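Local coordinates for protein L-lysine 6-monooxygenase involved in desferrioxamine biosynthesis (Erwinia amylovora CFBP1430, PDB 5O8P) that probably hydroxylates a terminal amine of cadaverine, using FAD and NADPH, on the pathway to the siderophore desferrioxamine, at residues F19-L23 with R402-L407; A63-A69 with L396-C400. All coordinates share one frame; numbering follows the deposited sequence.

In the fold
From the N terminus, strand 8-14 leads into helix 18-27, which carries residues 19-23, and the chain then reaches the loop segment 63-69, between strand 56-57 and helix 77-83. Both wait for partners from the far end of the chain. Residues 396-400 return first and close contact 2 over 326 intervening residues; residues 402-407 follow and close contact 1 over 378, so contact 2 is nested inside contact 1. Helix 399-410 serves both, and their centres lie about 9 Å apart. Together they tie this late helix and the turn before it to the first helix and an early loop, and both touch FAD.

Contact 1 of 2, residues F19-L23 with R402-L407. With FAD (flavin-adenine dinucleotide), chain C.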
loop_
_atom_site.group_PDB
_atom_site.type_symbol
_atom_site.label_atom_id
_atom_site.label_comp_id
_atom_site.label_asym_id
_atom_site.label_seq_id
_atom_site.Cartn_x
_atom_site.Cartn_y
_atom_site.Cartn_z
ATOM N N PHE B 19 -16.314 -25.399 8.477
ATOM C CA PHE B 19 -17.159 -25.093 9.636
ATOM C C PHE B 19 -17.242 -26.227 10.675
ATOM O O PHE B 19 -16.912 -26.000 11.837
ATOM C CB PHE B 19 -18.558 -24.638 9.196
ATOM C CG PHE B 19 -18.539 -23.426 8.325
ATOM C CD1 PHE B 19 -17.745 -22.313 8.649
ATOM C CD2 PHE B 19 -19.320 -23.359 7.201
ATOM C CE1 PHE B 19 -17.716 -21.194 7.853
ATOM C CE2 PHE B 19 -19.297 -22.220 6.402
ATOM C CZ PHE B 19 -18.482 -21.159 6.724
ATOM N N ASN B 20 -17.649 -27.433 10.277
ATOM C CA ASN B 20 -17.670 -28.563 11.229
ATOM C C ASN B 20 -16.284 -29.023 11.635
ATOM O O ASN B 20 -16.126 -29.537 12.730
ATOM C CB ASN B 20 -18.474 -29.757 10.719
ATOM C CG ASN B 20 -19.949 -29.692 11.085
ATOM O OD1 ASN B 20 -20.381 -28.804 11.794
ATOM N ND2 ASN B 20 -20.728 -30.639 10.590
ATOM N N LEU B 21 -15.280 -28.833 10.784
ATOM C CA LEU B 21 -13.896 -29.113 11.181
ATOM C C LEU B 21 -13.494 -28.159 12.301
ATOM O O LEU B 21 -12.766 -28.535 13.221
ATOM C CB LEU B 21 -12.938 -28.978 9.995
ATOM C CG LEU B 21 -11.466 -29.295 10.280
ATOM C CD1 LEU B 21 -11.303 -30.730 10.761
ATOM C CD2 LEU B 21 -10.577 -29.048 9.057
ATOM N N GLY B 22 -13.969 -26.917 12.219
ATOM C CA GLY B 22 -13.805 -25.948 13.300
ATOM C C GLY B 22 -14.455 -26.431 14.569
ATOM O O GLY B 22 -13.785 -26.571 15.592
ATOM N N LEU B 23 -15.753 -26.720 14.497
ATOM C CA LEU B 23 -16.487 -27.264 15.653
ATOM C C LEU B 23 -15.752 -28.446 16.280
ATOM O O LEU B 23 -15.693 -28.568 17.508
ATOM C CB LEU B 23 -17.904 -27.694 15.262
ATOM C CG LEU B 23 -18.865 -28.080 16.390
ATOM C CD1 LEU B 23 -18.867 -27.062 17.505
ATOM C CD2 LEU B 23 -20.268 -28.254 15.837
ATOM N N ARG B 402 -20.157 -18.800 15.513
ATOM C CA ARG B 402 -21.275 -19.747 15.411
ATOM C C ARG B 402 -20.985 -21.042 16.200
ATOM O O ARG B 402 -21.811 -21.487 17.008
ATOM C CB ARG B 402 -21.615 -20.056 13.941
ATOM C CG ARG B 402 -22.948 -20.776 13.733
ATOM C CD ARG B 402 -23.284 -21.089 12.285
ATOM N NE ARG B 402 -22.088 -21.408 11.502
ATOM C CZ ARG B 402 -21.705 -20.826 10.366
ATOM N NH1 ARG B 402 -22.453 -19.909 9.752
ATOM N NH2 ARG B 402 -20.568 -21.214 9.796
ATOM N N ASN B 403 -19.796 -21.602 16.003
ATOM C CA ASN B 403 -19.369 -22.784 16.753
ATOM C C ASN B 403 -19.421 -22.572 18.273
ATOM O O ASN B 403 -19.819 -23.475 19.021
ATOM C CB ASN B 403 -17.959 -23.229 16.316
ATOM C CG ASN B 403 -17.944 -23.881 14.941
ATOM O OD1 ASN B 403 -18.880 -24.582 14.571
ATOM N ND2 ASN B 403 -16.878 -23.656 14.184
ATOM N N SER B 404 -19.050 -21.376 18.723
ATOM C CA SER B 404 -19.108 -21.047 20.146
ATOM C C SER B 404 -20.518 -21.007 20.722
ATOM O O SER B 404 -20.680 -21.342 21.908
ATOM C CB SER B 404 -18.396 -19.729 20.434
ATOM O OG SER B 404 -17.008 -19.887 20.249
ATOM N N VAL B 405 -21.515 -20.607 19.920
ATOM C CA VAL B 405 -22.915 -20.588 20.413
ATOM C C VAL B 405 -23.528 -21.985 20.290
ATOM O O VAL B 405 -24.410 -22.352 21.069
ATOM C CB VAL B 405 -23.847 -19.471 19.793
ATOM C CG1 VAL B 405 -23.061 -18.270 19.262
ATOM C CG2 VAL B 405 -24.781 -19.996 18.717
ATOM N N LEU B 406 -23.077 -22.752 19.299
ATOM C CA LEU B 406 -23.477 -24.139 19.196
ATOM C C LEU B 406 -23.000 -24.873 20.422
ATOM O O LEU B 406 -23.788 -25.576 21.055
ATOM C CB LEU B 406 -22.904 -24.798 17.943
ATOM C CG LEU B 406 -23.463 -24.360 16.597
ATOM C CD1 LEU B 406 -22.737 -25.131 15.504
ATOM C CD2 LEU B 406 -24.960 -24.557 16.526
ATOM N N LEU B 407 -21.730 -24.696 20.781
ATOM C CA LEU B 407 -21.202 -25.361 21.976
ATOM C C LEU B 407 -21.922 -24.930 23.243
ATOM O O LEU B 407 -22.102 -25.732 24.140
ATOM C CB LEU B 407 -19.681 -25.194 22.100
ATOM C CG LEU B 407 -18.921 -26.107 21.129
ATOM C CD1 LEU B 407 -17.435 -25.816 21.112
ATOM C CD2 LEU B 407 -19.153 -27.575 21.462
HETATM P PA FAD C . -18.031 -27.900 2.477
HETATM O O1A FAD C . -16.693 -28.007 1.770
HETATM O O2A FAD C . -19.294 -27.786 1.657
HETATM O O5B FAD C . -18.111 -29.199 3.434
HETATM C C5B FAD C . -19.173 -30.145 3.361
HETATM C C4B FAD C . -18.707 -31.583 3.559
HETATM O O4B FAD C . -19.835 -32.401 3.907
HETATM C C3B FAD C . -18.114 -32.187 2.291
HETATM O O3B FAD C . -16.881 -32.839 2.624
HETATM C C2B FAD C . -19.194 -33.136 1.774
HETATM O O2B FAD C . -18.687 -34.281 1.081
HETATM C C1B FAD C . -19.888 -33.555 3.056
HETATM N N9A FAD C . -21.261 -34.110 2.909
HETATM C C8A FAD C . -22.319 -33.596 2.247
HETATM N N7A FAD C . -23.398 -34.420 2.363
HETATM C C5A FAD C . -23.032 -35.482 3.113
HETATM C C6A FAD C . -23.663 -36.729 3.627
HETATM N N6A FAD C . -24.958 -37.022 3.355
HETATM N N1A FAD C . -22.904 -37.566 4.382
HETATM C C2A FAD C . -21.612 -37.301 4.668
HETATM N N3A FAD C . -20.979 -36.196 4.227
HETATM C C4A FAD C . -21.621 -35.268 3.467
HETATM N N1 FAD C . -15.074 -18.075 2.576
HETATM C C2 FAD C . -14.208 -17.307 3.288
HETATM O O2 FAD C . -14.609 -16.811 4.365
HETATM N N3 FAD C . -12.942 -17.073 2.876
HETATM C C4 FAD C . -12.462 -17.583 1.727
HETATM O O4 FAD C . -11.292 -17.348 1.366
HETATM C C4X FAD C . -13.346 -18.433 0.891
HETATM N N5 FAD C . -12.923 -18.978 -0.270
HETATM C C5X FAD C . -13.756 -19.747 -1.011
HETATM C C6 FAD C . -13.266 -20.280 -2.201
HETATM C C7 FAD C . -14.063 -21.081 -3.015
HETATM C C7M FAD C . -13.510 -21.645 -4.301
HETATM C C8 FAD C . -15.466 -21.369 -2.597
HETATM C C8M FAD C . -16.348 -22.232 -3.458
HETATM C C9 FAD C . -15.968 -20.837 -1.408
HETATM C C9A FAD C . -15.173 -20.027 -0.576
HETATM N N10 FAD C . -15.643 -19.461 0.658
HETATM C C10 FAD C . -14.731 -18.656 1.397
HETATM C "C1'" FAD C . -17.013 -19.670 1.201
HETATM C "C2'" FAD C . -17.082 -20.840 2.210
HETATM O "O2'" FAD C . -16.000 -20.752 3.159
HETATM C "C3'" FAD C . -17.077 -22.232 1.551
HETATM O "O3'" FAD C . -18.211 -22.381 0.682
HETATM C "C4'" FAD C . -17.086 -23.386 2.563
HETATM O "O4'" FAD C . -16.491 -24.545 1.969
HETATM C "C5'" FAD C . -18.490 -23.746 3.041
HETATM O "O5'" FAD C . -18.397 -24.404 4.306
HETATM P P FAD C . -18.947 -25.896 4.489
HETATM O O1P FAD C . -18.641 -26.336 5.906
HETATM O O2P FAD C . -20.370 -25.818 4.015
HETATM O O3P FAD C . -17.902 -26.611 3.464
#
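The carbonyl oxygen Phe19 O is gripped from two sources: the helical bond from Leu23 N, at 3.0 Å, and a weak one across the contact from Asn403 ND2, at 3.3 Å. The amide of Asn403 lies against the helix backbone, its ND2 beside Gly22 C, where the lack of a side chain on Gly22 admits it. Its OD1 passes 3.3 Å from Leu23 CB and accepts a hydrogen bond from Gln382 NE2, which, with the weak ND2 bond, is consistent with the amide being held in this rotation.

Arg402 makes a cation-pi contact with Phe19. NH2 stands 3.2 Å above the ring plane, over its centre, while the guanidinium plane is turned 79° from that of the ring: the group meets the face edge-on and does not stack flat. The bend at chi3 (35°) turns the otherwise extended chain so that NH2 leads. NH1 forms a salt bridge with Glu385 OE2 and a hydrogen bond with Thr393 O, and NE a hydrogen bond with Gln382 OE1. Phe19 also belongs to the FAD site, its CE2 lying 3.2 Å from FAD O5'.

Farther along, Leu23 spreads its branches, CD1 going to Leu407 CG at 3.7 Å and CD2 to Leu406 CD1 at 4.0 Å. The short helix axes come no nearer than 10.0 Å and cross at -52°. Leu23 and Leu406 both rest on Val156 of strand 155-157 in the mixed sheet, while Leu21 points away from residues 402-407 to pack on helix 100-113.

Contact 2 of 2, residues A63-A69 with L396-C400; sequences ADLVTLA and LGMAC. With FAD (flavin-adenine dinucleotide), chain C.
Of the flat groups here, the pyrimidine end of the flavin has Leu396, whose O lies beside Ala63 CB, over one face: Leu396 CG sits over the exocyclic FAD O2, at 3.5 Å, and CD1 lies over N3. At the edge, Leu396 N gives FAD O2 a nearly straight hydrogen bond of 2.8 Å (170°), although the donor stands above the flavin plane. With CG anti to its carbonyl carbon (chi1 -67°), the side chain turns over the ring while the backbone N reaches the oxygen. The second flat group, the Asp64 carboxylate, organises an Asx turn. Its OD1 takes Thr67 N on the syn lone pair at 2.7 Å, whereas Val66 N comes from above the carboxylate plane; OD2 accepts Thr67 OG1 and, outside the segment, Leu77 N. Asp64 thus ties Val66, Thr67 and Leu77 to one carboxylate, consistent with a fixed bend in the loop.

Facing this loop is a short 3-10 turn running into helix 399-410, with Met398 at the N-cap position. Across the contact the two segments meet by van der Waals packing of small side chains and backbone. Ala63 CB lies 3.6 Å from Gly397 CA, against the Gly397 backbone, and Leu68 CD1 lies beside Gly397 O. Beyond the loop, another copy of this protein takes part: Lys82 NZ of that second subunit bonds Leu68 O, and its Tyr91 packs on Ala63, so the flavin-binding turn is joined through the loop to the subunit interface.

Cys400 fills the loop's concave side. Its CB touches Leu68 CB at 3.8 Å and Ala69 CB at 3.9 Å, and its SG lies 3.5 Å from both Leu65 O and Val66 O.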
loop_
_atom_site.group_PDB
_atom_site.type_symbol
_atom_site.label_atom_id
_atom_site.label_comp_id
_atom_site.label_asym_id
_atom_site.label_seq_id
_atom_site.Cartn_x
_atom_site.Cartn_y
_atom_site.Cartn_z
ATOM N N ALA B 63 -8.916 -15.906 11.223
ATOM C CA ALA B 63 -10.087 -16.709 10.858
ATOM C C ALA B 63 -9.614 -18.060 10.318
ATOM O O ALA B 63 -9.740 -18.387 9.132
ATOM C CB ALA B 63 -10.959 -15.986 9.846
ATOM N N ASP B 64 -9.052 -18.823 11.244
ATOM C CA ASP B 64 -8.652 -20.192 11.047
ATOM C C ASP B 64 -9.743 -21.031 11.746
ATOM O O ASP B 64 -10.882 -20.586 11.839
ATOM C CB ASP B 64 -7.226 -20.406 11.606
ATOM C CG ASP B 64 -7.108 -20.149 13.127
ATOM O OD1 ASP B 64 -8.127 -19.958 13.820
ATOM O OD2 ASP B 64 -5.971 -20.132 13.640
ATOM N N LEU B 65 -9.419 -22.218 12.251
ATOM C CA LEU B 65 -10.452 -23.116 12.765
ATOM C C LEU B 65 -10.918 -22.764 14.183
ATOM O O LEU B 65 -12.046 -23.102 14.573
ATOM C CB LEU B 65 -9.936 -24.552 12.700
ATOM C CG LEU B 65 -9.614 -25.051 11.281
ATOM C CD1 LEU B 65 -8.677 -26.250 11.293
ATOM C CD2 LEU B 65 -10.904 -25.389 10.544
ATOM N N VAL B 66 -10.061 -22.049 14.918
ATOM C CA VAL B 66 -10.160 -21.915 16.379
ATOM C C VAL B 66 -9.828 -20.546 17.001
ATOM O O VAL B 66 -10.446 -20.173 18.002
ATOM C CB VAL B 66 -9.260 -22.965 17.072
ATOM C CG1 VAL B 66 -9.764 -24.373 16.782
ATOM C CG2 VAL B 66 -7.805 -22.841 16.649
ATOM N N THR B 67 -8.862 -19.813 16.437
ATOM C CA THR B 67 -8.299 -18.606 17.065
ATOM C C THR B 67 -9.327 -17.556 17.551
ATOM O O THR B 67 -9.106 -16.944 18.587
ATOM C CB THR B 67 -7.221 -17.946 16.160
ATOM O OG1 THR B 67 -6.102 -18.822 15.995
ATOM C CG2 THR B 67 -6.675 -16.682 16.756
ATOM N N LEU B 68 -10.439 -17.340 16.850
ATOM C CA LEU B 68 -11.401 -16.310 17.295
ATOM C C LEU B 68 -12.235 -16.744 18.488
ATOM O O LEU B 68 -12.921 -15.933 19.092
ATOM C CB LEU B 68 -12.301 -15.829 16.148
ATOM C CG LEU B 68 -11.571 -15.067 15.018
ATOM C CD1 LEU B 68 -12.528 -14.636 13.926
ATOM C CD2 LEU B 68 -10.777 -13.876 15.516
ATOM N N ALA B 69 -12.208 -18.032 18.796
ATOM C CA ALA B 69 -12.794 -18.556 20.023
ATOM C C ALA B 69 -11.734 -18.856 21.077
ATOM O O ALA B 69 -12.007 -18.712 22.268
ATOM C CB ALA B 69 -13.575 -19.820 19.714
ATOM N N LEU B 396 -15.745 -17.567 6.843
ATOM C CA LEU B 396 -14.860 -18.281 7.777
ATOM C C LEU B 396 -14.599 -17.462 9.044
ATOM O O LEU B 396 -14.380 -18.030 10.117
ATOM C CB LEU B 396 -13.521 -18.642 7.121
ATOM C CG LEU B 396 -13.529 -19.671 5.990
ATOM C CD1 LEU B 396 -12.117 -19.902 5.464
ATOM C CD2 LEU B 396 -14.157 -20.979 6.435
ATOM N N GLY B 397 -14.623 -16.137 8.908
ATOM C CA GLY B 397 -14.482 -15.204 10.021
ATOM C C GLY B 397 -15.537 -15.274 11.102
ATOM O O GLY B 397 -15.271 -14.847 12.221
ATOM N N MET B 398 -16.724 -15.792 10.794
ATOM C CA MET B 398 -17.760 -15.989 11.820
ATOM C C MET B 398 -18.041 -17.462 12.135
ATOM O O MET B 398 -19.089 -17.800 12.695
ATOM C CB MET B 398 -19.028 -15.233 11.422
ATOM C CG MET B 398 -18.814 -13.728 11.421
ATOM S SD MET B 398 -18.424 -13.028 13.050
ATOM C CE MET B 398 -20.064 -12.922 13.803
ATOM N N ALA B 399 -17.066 -18.317 11.821
ATOM C CA ALA B 399 -17.170 -19.747 12.054
ATOM C C ALA B 399 -17.003 -20.031 13.530
ATOM O O ALA B 399 -17.798 -20.769 14.108
ATOM C CB ALA B 399 -16.122 -20.496 11.249
ATOM N N CYS B 400 -15.973 -19.448 14.143
ATOM C CA CYS B 400 -15.778 -19.573 15.599
ATOM C C CYS B 400 -16.921 -18.963 16.420
ATOM O O CYS B 400 -17.281 -19.529 17.448
ATOM C CB CYS B 400 -14.466 -18.954 16.041
ATOM S SG CYS B 400 -13.038 -19.978 15.706
HETATM P PA FAD C . -18.031 -27.900 2.477
HETATM O O1A FAD C . -16.693 -28.007 1.770
HETATM O O2A FAD C . -19.294 -27.786 1.657
HETATM O O5B FAD C . -18.111 -29.199 3.434
HETATM C C5B FAD C . -19.173 -30.145 3.361
HETATM C C4B FAD C . -18.707 -31.583 3.559
HETATM O O4B FAD C . -19.835 -32.401 3.907
HETATM C C3B FAD C . -18.114 -32.187 2.291
HETATM O O3B FAD C . -16.881 -32.839 2.624
HETATM C C2B FAD C . -19.194 -33.136 1.774
HETATM O O2B FAD C . -18.687 -34.281 1.081
HETATM C C1B FAD C . -19.888 -33.555 3.056
HETATM N N9A FAD C . -21.261 -34.110 2.909
HETATM C C8A FAD C . -22.319 -33.596 2.247
HETATM N N7A FAD C . -23.398 -34.420 2.363
HETATM C C5A FAD C . -23.032 -35.482 3.113
HETATM C C6A FAD C . -23.663 -36.729 3.627
HETATM N N6A FAD C . -24.958 -37.022 3.355
HETATM N N1A FAD C . -22.904 -37.566 4.382
HETATM C C2A FAD C . -21.612 -37.301 4.668
HETATM N N3A FAD C . -20.979 -36.196 4.227
HETATM C C4A FAD C . -21.621 -35.268 3.467
HETATM N N1 FAD C . -15.074 -18.075 2.576
HETATM C C2 FAD C . -14.208 -17.307 3.288
HETATM O O2 FAD C . -14.609 -16.811 4.365
HETATM N N3 FAD C . -12.942 -17.073 2.876
HETATM C C4 FAD C . -12.462 -17.583 1.727
HETATM O O4 FAD C . -11.292 -17.348 1.366
HETATM C C4X FAD C . -13.346 -18.433 0.891
HETATM N N5 FAD C . -12.923 -18.978 -0.270
HETATM C C5X FAD C . -13.756 -19.747 -1.011
HETATM C C6 FAD C . -13.266 -20.280 -2.201
HETATM C C7 FAD C . -14.063 -21.081 -3.015
HETATM C C7M FAD C . -13.510 -21.645 -4.301
HETATM C C8 FAD C . -15.466 -21.369 -2.597
HETATM C C8M FAD C . -16.348 -22.232 -3.458
HETATM C C9 FAD C . -15.968 -20.837 -1.408
HETATM C C9A FAD C . -15.173 -20.027 -0.576
HETATM N N10 FAD C . -15.643 -19.461 0.658
HETATM C C10 FAD C . -14.731 -18.656 1.397
HETATM C "C1'" FAD C . -17.013 -19.670 1.201
HETATM C "C2'" FAD C . -17.082 -20.840 2.210
HETATM O "O2'" FAD C . -16.000 -20.752 3.159
HETATM C "C3'" FAD C . -17.077 -22.232 1.551
HETATM O "O3'" FAD C . -18.211 -22.381 0.682
HETATM C "C4'" FAD C . -17.086 -23.386 2.563
HETATM O "O4'" FAD C . -16.491 -24.545 1.969
HETATM C "C5'" FAD C . -18.490 -23.746 3.041
HETATM O "O5'" FAD C . -18.397 -24.404 4.306
HETATM P P FAD C . -18.947 -25.896 4.489
HETATM O O1P FAD C . -18.641 -26.336 5.906
HETATM O O2P FAD C . -20.370 -25.818 4.015
HETATM O O3P FAD C . -17.902 -26.611 3.464
#